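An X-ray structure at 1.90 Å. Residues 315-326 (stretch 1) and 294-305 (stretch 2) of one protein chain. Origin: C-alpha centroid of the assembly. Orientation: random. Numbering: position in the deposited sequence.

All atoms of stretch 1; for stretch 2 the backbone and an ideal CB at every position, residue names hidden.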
ATOM      1  N   PRO A 315       0.503  17.978 -15.406  1.00 35.34           N
ATOM      2  CA  PRO A 315       1.196  16.707 -15.238  1.00 33.69           C
ATOM      3  C   PRO A 315       1.620  16.420 -13.792  1.00 32.21           C
ATOM      4  O   PRO A 315       2.006  17.327 -13.054  1.00 31.56           O
ATOM      5  CB  PRO A 315       2.428  16.850 -16.139  1.00 34.29           C
ATOM      6  CG  PRO A 315       2.607  18.315 -16.333  1.00 35.10           C
ATOM      7  CD  PRO A 315       1.237  18.886 -16.309  1.00 35.33           C
ATOM      8  N   PHE A 316       1.522  15.151 -13.407  1.00 30.20           N
ATOM      9  CA  PHE A 316       1.966  14.679 -12.098  1.00 28.27           C
ATOM     10  C   PHE A 316       3.495  14.702 -12.054  1.00 27.42           C
ATOM     11  O   PHE A 316       4.154  14.042 -12.856  1.00 26.99           O
ATOM     12  CB  PHE A 316       1.445  13.240 -11.903  1.00 28.08           C
ATOM     13  CG  PHE A 316       1.663  12.684 -10.514  1.00 27.32           C
ATOM     14  CD1 PHE A 316       0.647  12.748  -9.571  1.00 26.14           C
ATOM     15  CD2 PHE A 316       2.870  12.073 -10.163  1.00 27.76           C
ATOM     16  CE1 PHE A 316       0.816  12.225  -8.280  1.00 26.11           C
ATOM     17  CE2 PHE A 316       3.049  11.544  -8.865  1.00 26.28           C
ATOM     18  CZ  PHE A 316       2.010  11.629  -7.930  1.00 26.39           C
ATOM     19  N   ALA A 317       4.056  15.471 -11.132  1.00 27.04           N
ATOM     20  CA  ALA A 317       5.505  15.534 -10.950  1.00 26.13           C
ATOM     21  C   ALA A 317       5.785  15.988  -9.533  1.00 24.94           C
ATOM     22  O   ALA A 317       5.792  17.187  -9.255  1.00 25.01           O
ATOM     23  CB  ALA A 317       6.154  16.507 -11.968  1.00 26.70           C
ATOM     24  N   ARG A 318       6.024  15.035  -8.631  1.00 23.34           N
ATOM     25  CA  ARG A 318       6.173  15.391  -7.223  1.00 22.60           C
ATOM     26  C   ARG A 318       7.077  14.434  -6.483  1.00 20.89           C
ATOM     27  O   ARG A 318       7.254  13.287  -6.892  1.00 20.79           O
ATOM     28  CB  ARG A 318       4.806  15.484  -6.522  1.00 22.26           C
ATOM     29  CG  ARG A 318       4.036  14.202  -6.425  1.00 23.32           C
ATOM     30  CD  ARG A 318       2.683  14.415  -5.741  1.00 24.52           C
ATOM     31  NE  ARG A 318       1.683  15.034  -6.625  1.00 26.15           N
ATOM     32  CZ  ARG A 318       0.363  14.996  -6.409  1.00 29.64           C
ATOM     33  NH1 ARG A 318      -0.134  14.368  -5.343  1.00 24.92           N
ATOM     34  NH2 ARG A 318      -0.474  15.586  -7.260  1.00 29.53           N
ATOM     35  N   LEU A 319       7.669  14.944  -5.412  1.00 20.42           N
ATOM     36  CA  LEU A 319       8.467  14.144  -4.490  1.00 19.49           C
ATOM     37  C   LEU A 319       7.572  13.452  -3.480  1.00 19.30           C
ATOM     38  O   LEU A 319       6.684  14.079  -2.882  1.00 19.38           O
ATOM     39  CB  LEU A 319       9.471  15.024  -3.761  1.00 19.56           C
ATOM     40  CG  LEU A 319      10.560  14.286  -2.955  1.00 20.09           C
ATOM     41  CD1 LEU A 319      11.440  13.398  -3.874  1.00 19.80           C
ATOM     42  CD2 LEU A 319      11.407  15.287  -2.224  1.00 21.05           C
ATOM     43  N   MET A 320       7.832  12.164  -3.276  1.00 18.38           N
ATOM     44  CA  MET A 320       6.977  11.339  -2.421  1.00 18.23           C
ATOM     45  C   MET A 320       7.872  10.532  -1.495  1.00 18.83           C
ATOM     46  O   MET A 320       9.086  10.500  -1.676  1.00 18.61           O
ATOM     47  CB  MET A 320       6.121  10.400  -3.295  1.00 18.23           C
ATOM     48  CG  MET A 320       5.238  11.108  -4.399  1.00 18.59           C
ATOM     49  SD  MET A 320       4.257   9.910  -5.353  1.00 15.21           S
ATOM     50  CE  MET A 320       2.918   9.765  -4.166  1.00 18.71           C
ATOM     51  N   LEU A 321       7.289   9.902  -0.474  1.00 18.69           N
ATOM     52  CA  LEU A 321       8.062   8.980   0.340  1.00 17.78           C
ATOM     53  C   LEU A 321       7.501   7.584   0.188  1.00 17.71           C
ATOM     54  O   LEU A 321       6.286   7.406   0.075  1.00 16.96           O
ATOM     55  CB  LEU A 321       8.060   9.379   1.814  1.00 18.30           C
ATOM     56  CG  LEU A 321       8.736  10.723   2.142  1.00 17.96           C
ATOM     57  CD1 LEU A 321       8.327  11.140   3.539  1.00 17.62           C
ATOM     58  CD2 LEU A 321      10.248  10.598   2.033  1.00 20.48           C
ATOM     59  N   ALA A 322       8.397   6.596   0.190  1.00 17.32           N
ATOM     60  CA  ALA A 322       7.986   5.181   0.118  1.00 17.06           C
ATOM     61  C   ALA A 322       7.493   4.740   1.485  1.00 16.94           C
ATOM     62  O   ALA A 322       8.298   4.487   2.375  1.00 17.45           O
ATOM     63  CB  ALA A 322       9.170   4.312  -0.321  1.00 16.92           C
ATOM     64  N   LEU A 323       6.175   4.674   1.669  1.00 16.26           N
ATOM     65  CA  LEU A 323       5.630   4.442   3.006  1.00 16.64           C
ATOM     66  C   LEU A 323       4.728   3.201   3.070  1.00 16.56           C
ATOM     67  O   LEU A 323       4.109   2.931   4.096  1.00 16.79           O
ATOM     68  CB  LEU A 323       4.858   5.687   3.483  1.00 16.53           C
ATOM     69  CG  LEU A 323       5.760   6.911   3.769  1.00 18.48           C
ATOM     70  CD1 LEU A 323       4.855   8.074   4.077  1.00 20.57           C
ATOM     71  CD2 LEU A 323       6.710   6.629   4.927  1.00 19.04           C
ATOM     72  N   ASP A 324       4.659   2.433   1.977  1.00 17.18           N
ATOM     73  CA  ASP A 324       3.801   1.244   1.993  1.00 18.32           C
ATOM     74  C   ASP A 324       4.272   0.242   0.945  1.00 18.74           C
ATOM     75  O   ASP A 324       5.187   0.517   0.189  1.00 18.21           O
ATOM     76  CB  ASP A 324       2.328   1.640   1.727  1.00 18.02           C
ATOM     77  CG  ASP A 324       1.319   0.570   2.204  1.00 21.74           C
ATOM     78  OD1 ASP A 324       1.693  -0.419   2.920  1.00 21.04           O
ATOM     79  OD2 ASP A 324       0.126   0.735   1.863  1.00 23.99           O
ATOM     80  N   THR A 325       3.655  -0.933   0.930  1.00 19.99           N
ATOM     81  CA  THR A 325       3.935  -1.916  -0.115  1.00 22.69           C
ATOM     82  C   THR A 325       2.612  -2.618  -0.422  1.00 24.50           C
ATOM     83  O   THR A 325       1.601  -2.370   0.246  1.00 24.00           O
ATOM     84  CB  THR A 325       5.072  -2.913   0.303  1.00 23.00           C
ATOM     85  OG1 THR A 325       5.446  -3.743  -0.812  1.00 24.67           O
ATOM     86  CG2 THR A 325       4.648  -3.794   1.502  1.00 24.12           C
ATOM     87  N   GLY A 326       2.602  -3.450  -1.457  1.00 25.86           N
ATOM     88  CA  GLY A 326       1.410  -4.224  -1.796  1.00 27.69           C
ATOM     89  C   GLY A 326       1.842  -5.399  -2.638  1.00 29.07           C
ATOM     90  O   GLY A 326       2.868  -5.328  -3.332  1.00 28.57           O
ATOM     91  N   UNK A 294      13.065  -2.142  -2.568  1.00 19.75           N
ATOM     92  CA  UNK A 294      13.280  -0.823  -1.957  1.00 19.88           C
ATOM     93  C   UNK A 294      13.228  -0.805  -0.444  1.00 19.80           C
ATOM     94  O   UNK A 294      12.606  -1.678   0.178  1.00 21.55           O
ATOM     95  CB  UNK A 294      12.236   0.160  -2.490  1.00 19.88           C
ATOM     96  N   UNK A 295      13.880   0.194   0.150  1.00 18.94           N
ATOM     97  CA  UNK A 295      13.809   0.407   1.590  1.00 17.49           C
ATOM     98  C   UNK A 295      12.764   1.485   1.865  1.00 17.58           C
ATOM     99  O   UNK A 295      12.776   2.522   1.203  1.00 18.05           O
ATOM    100  CB  UNK A 295      15.173   0.802   2.161  1.00 17.49           C
ATOM    101  N   UNK A 296      11.858   1.242   2.821  1.00 16.45           N
ATOM    102  CA  UNK A 296      10.862   2.248   3.215  1.00 16.90           C
ATOM    103  C   UNK A 296      11.490   3.560   3.691  1.00 16.72           C
ATOM    104  O   UNK A 296      12.597   3.568   4.250  1.00 16.86           O
ATOM    105  CB  UNK A 296       9.970   1.684   4.322  1.00 16.90           C
ATOM    106  N   UNK A 297      10.774   4.658   3.475  1.00 16.71           N
ATOM    107  CA  UNK A 297      11.183   5.949   4.006  1.00 17.11           C
ATOM    108  C   UNK A 297      11.990   6.798   3.043  1.00 17.39           C
ATOM    109  O   UNK A 297      12.206   7.966   3.318  1.00 18.02           O
ATOM    110  CB  UNK A 297      11.998   5.736   5.283  1.00 17.11           C
ATOM    111  N   UNK A 298      12.472   6.212   1.952  1.00 17.16           N
ATOM    112  CA  UNK A 298      13.289   6.958   0.994  1.00 18.54           C
ATOM    113  C   UNK A 298      12.415   7.835   0.097  1.00 18.34           C
ATOM    114  O   UNK A 298      11.292   7.442  -0.223  1.00 17.81           O
ATOM    115  CB  UNK A 298      14.121   5.998   0.142  1.00 18.54           C
ATOM    116  N   UNK A 299      12.915   9.025  -0.287  1.00 18.36           N
ATOM    117  CA  UNK A 299      12.157   9.878  -1.207  1.00 18.22           C
ATOM    118  C   UNK A 299      12.263   9.400  -2.650  1.00 18.12           C
ATOM    119  O   UNK A 299      13.344   8.968  -3.089  1.00 17.75           O
ATOM    120  CB  UNK A 299      12.646  11.324  -1.107  1.00 18.22           C
ATOM    121  N   UNK A 300      11.143   9.480  -3.364  1.00 18.48           N
ATOM    122  CA  UNK A 300      11.091   9.174  -4.787  1.00 19.99           C
ATOM    123  C   UNK A 300      10.433  10.344  -5.479  1.00 20.16           C
ATOM    124  O   UNK A 300       9.336  10.750  -5.070  1.00 19.53           O
ATOM    125  CB  UNK A 300      10.339   7.870  -5.063  1.00 19.99           C
ATOM    126  N   UNK A 301      11.076  10.872  -6.528  1.00 20.60           N
ATOM    127  CA  UNK A 301      10.415  11.861  -7.389  1.00 20.93           C
ATOM    128  C   UNK A 301       9.760  11.128  -8.556  1.00 21.72           C
ATOM    129  O   UNK A 301      10.434  10.387  -9.284  1.00 22.32           O
ATOM    130  CB  UNK A 301      11.407  12.911  -7.893  1.00 20.93           C
ATOM    131  N   UNK A 302       8.450  11.316  -8.719  1.00 22.27           N
ATOM    132  CA  UNK A 302       7.685  10.559  -9.697  1.00 22.72           C
ATOM    133  C   UNK A 302       7.178  11.527 -10.749  1.00 24.22           C
ATOM    134  O   UNK A 302       6.544  12.529 -10.415  1.00 24.34           O
ATOM    135  CB  UNK A 302       6.530   9.800  -9.041  1.00 22.72           C
ATOM    136  N   UNK A 303       7.504  11.246 -12.009  1.00 25.58           N
ATOM    137  CA  UNK A 303       7.078  12.085 -13.127  1.00 27.07           C
ATOM    138  C   UNK A 303       6.190  11.261 -14.058  1.00 28.10           C
ATOM    139  O   UNK A 303       6.675  10.335 -14.716  1.00 27.85           O
ATOM    140  CB  UNK A 303       8.284  12.648 -13.882  1.00 27.07           C
ATOM    141  N   UNK A 304       4.897  11.595 -14.094  1.00 28.60           N
ATOM    142  CA  UNK A 304       3.918  10.846 -14.888  1.00 29.98           C
ATOM    143  C   UNK A 304       3.113  11.846 -15.693  1.00 30.80           C
ATOM    144  O   UNK A 304       2.009  12.222 -15.292  1.00 30.91           O
ATOM    145  CB  UNK A 304       3.008   9.990 -14.006  1.00 29.98           C
ATOM    146  N   UNK A 305       3.680  12.305 -16.823  1.00 32.18           N
ATOM    147  CA  UNK A 305       3.082  13.429 -17.540  1.00 32.77           C
ATOM    148  C   UNK A 305       1.682  13.147 -18.115  1.00 32.75           C
ATOM    149  O   UNK A 305       0.884  14.074 -18.221  1.00 33.52           O
ATOM    150  CB  UNK A 305       4.016  13.845 -18.678  1.00 32.77           C
TER

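The backbones of 299-304 and 316-324 run antiparallel, their N-to-C directions 142° apart. Because each strand is extended, successive CA-to-CB bonds alternate between the face carrying Ala-317, Leu-319 and Leu-321 and the face carrying Phe-316, Arg-318 and Met-320.

Positions 294 and 295 have no atom of stretch 1 within 5.5 Å of the ideal CB, which leaves the choice undetermined; they are His-294 and Thr-295.

At 296 the bond points sideways, yet a long side chain could reach the backbone near Asp-324. An extended apolar or aromatic group would suit. Phe-296 does this: its CE1 lies 3.4 Å from Asp-324 O, and Thr-325 CG2 sits at the ring edge, 3.9 Å from Phe-296 CZ.

Position 297 has phi/psi of 95/-13 in a type II turn spanning 295 to 298. A CB here would jam against the preceding carbonyl O, so glycine is strongly indicated. Gly-297 N donates to Ala-322 O (2.7 Å, 166°).

At 298 the bond points away and many residues would fit. Leu-298 contributes mainly its carbonyl, with Ala-322 N to Leu-298 O at 3.0 Å.

Position 299 faces Leu-319 and Leu-321, the ideal CB 3.7 Å from Leu-319 CD1; compact apolar groups suit, and phi of -78° admits proline. N of 299 is in a non-hydrogen-bonded pair, so it need not donate to stretch 1. Pro-299 CB packs 3.8 Å from Leu-319 CD1.

Position 300 pairs with Met-320 through both backbone bonds, its CB on the Met-320 face. Apolar residues of several sizes are plausible. The ring of Phe-300 extends to Ala-322, with CE2 3.7 Å from Ala-322 CB.

Position 301 lies opposite Leu-319, its ideal CB 4.0 Å from Leu-319 CD1. Aliphatic or aromatic groups would fit; with chi1 near 180° (t) the ring of Phe-301 leans across to stretch 1, its CZ 3.9 Å from Ala-317 CB and one ring face over Arg-318 N.

At 302 the ideal CB lies 3.9 Å from Phe-316 CE2 and 4.3 Å from Met-320 SD, favouring a branched aliphatic, though leucine or methionine seem possible. Ile-302 places CG2 3.8 Å from Phe-316 CE2 and CG1 3.9 Å from Met-320 SD.

Position 303 faces little but Ala-317, so polar or apolar residues are tolerable. His-303 CD2 lies 3.9 Å from Ala-317 CB.

The ideal CB of 304 is 4.2 Å from Phe-316 CB, favouring a small apolar group without excluding others. Ala-304 fits, its N donating to Phe-316 O (2.8 Å).

At 305 the bond points away and phi is -64°, compatible with proline among others. Pro-305 CA meets Pro-315 CB at 3.8 Å.

Stretch 2 294-305: HTFGLPFFIHAP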
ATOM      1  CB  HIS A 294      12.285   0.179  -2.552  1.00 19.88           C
ATOM      2  CG  HIS A 294      12.574   0.501  -3.980  1.00 19.09           C
ATOM      3  ND1 HIS A 294      13.783   1.028  -4.386  1.00 18.62           N
ATOM      4  CD2 HIS A 294      11.827   0.354  -5.100  1.00 18.86           C
ATOM      5  CE1 HIS A 294      13.759   1.210  -5.694  1.00 20.59           C
ATOM      6  NE2 HIS A 294      12.583   0.808  -6.151  1.00 19.33           N
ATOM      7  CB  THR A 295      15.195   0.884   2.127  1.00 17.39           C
ATOM      8  OG1 THR A 295      16.207  -0.073   1.748  1.00 17.92           O
ATOM      9  CG2 THR A 295      15.166   1.034   3.656  1.00 16.99           C
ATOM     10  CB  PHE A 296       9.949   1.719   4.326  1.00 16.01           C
ATOM     11  CG  PHE A 296       9.067   0.556   3.904  1.00 18.03           C
ATOM     12  CD1 PHE A 296       8.469   0.522   2.652  1.00 21.42           C
ATOM     13  CD2 PHE A 296       8.824  -0.484   4.787  1.00 19.85           C
ATOM     14  CE1 PHE A 296       7.636  -0.560   2.265  1.00 22.72           C
ATOM     15  CE2 PHE A 296       7.987  -1.576   4.412  1.00 20.97           C
ATOM     16  CZ  PHE A 296       7.404  -1.604   3.151  1.00 18.74           C
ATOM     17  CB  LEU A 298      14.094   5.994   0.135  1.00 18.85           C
ATOM     18  CG  LEU A 298      15.288   5.433   0.895  1.00 21.55           C
ATOM     19  CD1 LEU A 298      15.806   4.230   0.164  1.00 24.96           C
ATOM     20  CD2 LEU A 298      16.358   6.533   0.988  1.00 23.69           C
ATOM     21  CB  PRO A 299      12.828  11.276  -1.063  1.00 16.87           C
ATOM     22  CG  PRO A 299      13.807  11.131   0.101  1.00 18.54           C
ATOM     23  CD  PRO A 299      14.177   9.670   0.131  1.00 18.41           C
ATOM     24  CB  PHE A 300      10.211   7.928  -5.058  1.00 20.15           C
ATOM     25  CG  PHE A 300      10.863   6.606  -4.699  1.00 22.04           C
ATOM     26  CD1 PHE A 300      11.321   5.749  -5.701  1.00 23.96           C
ATOM     27  CD2 PHE A 300      10.984   6.207  -3.370  1.00 20.83           C
ATOM     28  CE1 PHE A 300      11.907   4.508  -5.375  1.00 22.46           C
ATOM     29  CE2 PHE A 300      11.601   4.986  -3.024  1.00 19.88           C
ATOM     30  CZ  PHE A 300      12.044   4.130  -4.029  1.00 20.31           C
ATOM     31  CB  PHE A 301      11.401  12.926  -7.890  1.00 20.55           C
ATOM     32  CG  PHE A 301      10.719  14.088  -8.596  1.00 20.90           C
ATOM     33  CD1 PHE A 301      10.193  15.149  -7.876  1.00 22.39           C
ATOM     34  CD2 PHE A 301      10.608  14.100  -9.986  1.00 20.60           C
ATOM     35  CE1 PHE A 301       9.538  16.208  -8.529  1.00 23.78           C
ATOM     36  CE2 PHE A 301       9.967  15.139 -10.635  1.00 20.89           C
ATOM     37  CZ  PHE A 301       9.445  16.200  -9.915  1.00 21.31           C
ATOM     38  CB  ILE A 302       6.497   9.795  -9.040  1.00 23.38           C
ATOM     39  CG1 ILE A 302       6.994   8.866  -7.907  1.00 21.03           C
ATOM     40  CG2 ILE A 302       5.661   9.052 -10.093  1.00 22.33           C
ATOM     41  CD1 ILE A 302       7.993   7.834  -8.363  1.00 18.71           C
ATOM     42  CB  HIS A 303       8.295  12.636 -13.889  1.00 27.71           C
ATOM     43  CG  HIS A 303       7.932  13.496 -15.060  1.00 28.29           C
ATOM     44  ND1 HIS A 303       8.525  13.356 -16.298  1.00 31.46           N
ATOM     45  CD2 HIS A 303       7.024  14.491 -15.189  1.00 30.60           C
ATOM     46  CE1 HIS A 303       8.006  14.237 -17.137  1.00 30.58           C
ATOM     47  NE2 HIS A 303       7.090  14.936 -16.492  1.00 32.70           N
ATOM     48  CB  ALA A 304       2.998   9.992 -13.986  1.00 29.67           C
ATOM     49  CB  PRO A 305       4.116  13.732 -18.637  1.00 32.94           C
ATOM     50  CG  PRO A 305       4.827  12.464 -18.855  1.00 32.73           C
ATOM     51  CD  PRO A 305       4.906  11.822 -17.490  1.00 32.18           C
TER
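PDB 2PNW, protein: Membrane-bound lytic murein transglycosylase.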